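Local coordinates for tailspike protein (PDB 6E1R) that probably recognises and cleaves the capsular polysaccharide of its Acinetobacter host as a trimeric tailspike hydrolase, at residues T122-A127 with I152-A157. Sequence-based numbering, arbitrary orientation.
Sequences TTELDA and IFTVKA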
loop_
_atom_site.group_PDB
_atom_site.type_symbol
_atom_site.label_atom_id
_atom_site.label_comp_id
_atom_site.label_asym_id
_atom_site.label_seq_id
_atom_site.Cartn_x
_atom_site.Cartn_y
_atom_site.Cartn_z
ATOM N N THR A 122 18.688 13.759 32.098
ATOM C CA THR A 122 17.563 13.646 31.185
ATOM C C THR A 122 16.808 14.969 31.084
ATOM O O THR A 122 16.920 15.855 31.935
ATOM C CB THR A 122 16.607 12.539 31.632
ATOM O OG1 THR A 122 15.616 12.330 30.617
ATOM C CG2 THR A 122 15.918 12.917 32.935
ATOM N N THR A 123 16.025 15.088 30.015
ATOM C CA THR A 123 15.162 16.238 29.784
ATOM C C THR A 123 13.749 15.740 29.528
ATOM O O THR A 123 13.503 15.056 28.529
ATOM C CB THR A 123 15.657 17.072 28.599
ATOM O OG1 THR A 123 17.080 16.940 28.472
ATOM C CG2 THR A 123 15.285 18.524 28.777
ATOM N N GLU A 124 12.828 16.080 30.424
ATOM C CA GLU A 124 11.452 15.634 30.269
ATOM C C GLU A 124 10.821 16.288 29.048
ATOM O O GLU A 124 10.976 17.490 28.815
ATOM C CB GLU A 124 10.644 15.951 31.527
ATOM C CG GLU A 124 11.063 15.131 32.739
ATOM C CD GLU A 124 10.070 15.218 33.880
ATOM O OE1 GLU A 124 9.158 16.069 33.815
ATOM O OE2 GLU A 124 10.201 14.436 34.845
ATOM N N LEU A 125 10.104 15.487 28.266
ATOM C CA LEU A 125 9.513 15.951 27.014
ATOM C C LEU A 125 8.246 16.726 27.348
ATOM O O LEU A 125 7.213 16.138 27.685
ATOM C CB LEU A 125 9.237 14.771 26.088
ATOM C CG LEU A 125 8.820 14.995 24.629
ATOM C CD1 LEU A 125 9.131 13.747 23.822
ATOM C CD2 LEU A 125 7.351 15.354 24.479
ATOM N N ASP A 126 8.323 18.050 27.267
ATOM C CA ASP A 126 7.136 18.877 27.423
ATOM C C ASP A 126 6.213 18.710 26.224
ATOM O O ASP A 126 6.652 18.428 25.105
ATOM C CB ASP A 126 7.518 20.349 27.576
ATOM C CG ASP A 126 8.253 20.630 28.867
ATOM O OD1 ASP A 126 8.142 19.816 29.809
ATOM O OD2 ASP A 126 8.942 21.667 28.939
ATOM N N ALA A 127 4.918 18.884 26.468
ATOM C CA ALA A 127 3.941 18.721 25.403
ATOM C C ALA A 127 4.149 19.776 24.323
ATOM O O ALA A 127 4.626 20.884 24.587
ATOM C CB ALA A 127 2.522 18.816 25.966
ATOM N N ILE A 152 17.976 10.451 26.849
ATOM C CA ILE A 152 18.158 11.845 26.449
ATOM C C ILE A 152 16.886 12.640 26.717
ATOM O O ILE A 152 16.925 13.748 27.264
ATOM C CB ILE A 152 18.577 11.926 24.970
ATOM C CG1 ILE A 152 19.974 11.332 24.782
ATOM C CG2 ILE A 152 18.525 13.362 24.476
ATOM C CD1 ILE A 152 20.458 11.354 23.350
ATOM N N PHE A 153 15.740 12.079 26.342
ATOM C CA PHE A 153 14.439 12.655 26.647
ATOM C C PHE A 153 13.630 11.665 27.469
ATOM O O PHE A 153 13.705 10.451 27.248
ATOM C CB PHE A 153 13.673 13.035 25.373
ATOM C CG PHE A 153 14.221 14.247 24.674
ATOM C CD1 PHE A 153 13.907 15.519 25.123
ATOM C CD2 PHE A 153 15.043 14.116 23.566
ATOM C CE1 PHE A 153 14.405 16.639 24.484
ATOM C CE2 PHE A 153 15.544 15.232 22.923
ATOM C CZ PHE A 153 15.225 16.496 23.382
ATOM N N THR A 154 12.860 12.187 28.417
ATOM C CA THR A 154 12.021 11.377 29.291
ATOM C C THR A 154 10.560 11.700 29.010
ATOM O O THR A 154 10.122 12.838 29.205
ATOM C CB THR A 154 12.354 11.628 30.762
ATOM O OG1 THR A 154 13.634 11.058 31.067
ATOM C CG2 THR A 154 11.299 11.011 31.660
ATOM N N VAL A 155 9.817 10.700 28.546
ATOM C CA VAL A 155 8.397 10.869 28.260
ATOM C C VAL A 155 7.629 10.886 29.573
ATOM O O VAL A 155 7.802 10.003 30.421
ATOM C CB VAL A 155 7.895 9.754 27.331
ATOM C CG1 VAL A 155 6.426 9.957 27.008
ATOM C CG2 VAL A 155 8.725 9.718 26.057
ATOM N N LYS A 156 6.775 11.892 29.745
ATOM C CA LYS A 156 6.021 12.041 30.979
ATOM C C LYS A 156 4.903 11.004 31.061
ATOM O O LYS A 156 4.495 10.404 30.063
ATOM C CB LYS A 156 5.434 13.447 31.075
ATOM C CG LYS A 156 6.468 14.561 31.066
ATOM C CD LYS A 156 5.796 15.922 31.029
ATOM C CE LYS A 156 6.813 17.044 31.097
ATOM N NZ LYS A 156 6.154 18.378 31.112
ATOM N N ALA A 157 4.409 10.798 32.279
ATOM C CA ALA A 157 3.372 9.805 32.512
ATOM C C ALA A 157 2.052 10.235 31.881
ATOM O O ALA A 157 1.760 11.426 31.742
ATOM C CB ALA A 157 3.181 9.574 34.011
#
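Thr123 and Glu124 run alongside Phe153 and Thr154 as a short parallel pair, joined by three backbone hydrogen bonds: Thr123 N to Ile152 O, Thr154 N to Thr123 O, and Leu125 N to Thr154 O, the last at 2.8 Å. Phe153 CA also leans on Thr123 O in a CA-H...O contact, and Phe153 CD1 lies 3.5 Å from the same oxygen. Side chains add to the ladder. The hydroxyls of Thr122 and Thr154 meet too closely for their bond to be more than doubtful, the side chains crossing at about a right angle, and Thr122 OG1 also bonds to Pro151 O. Lys156, with CG beside its backbone N (chi1 -60°) and an extended chain beyond, reaches over to Leu125 and Asp126. Its CD and CE pass 3.6 Å from Leu125 O, and NZ closes a 2.8 Å salt bridge on the anti side of Asp126 OD1, 28° out of the carboxylate plane. Glu124 OE1 rests against Lys156 CE but stays 4.7 Å from NZ, perhaps adding a longer-range attraction. Thr123 and Phe153 share one sheet face, and Thr123 packs on Leu97 and Val101 of helix 94-106. Ser161 OG bonds both Leu125 O and Lys156 N, bridging the two segments. Strand 178-184 continues the parallel ladder beyond 151-155, the stacking of successive turns characteristic of a right-handed parallel beta-helix, the usual fold of tailspike bodies, here near its helix-covered N-terminal end.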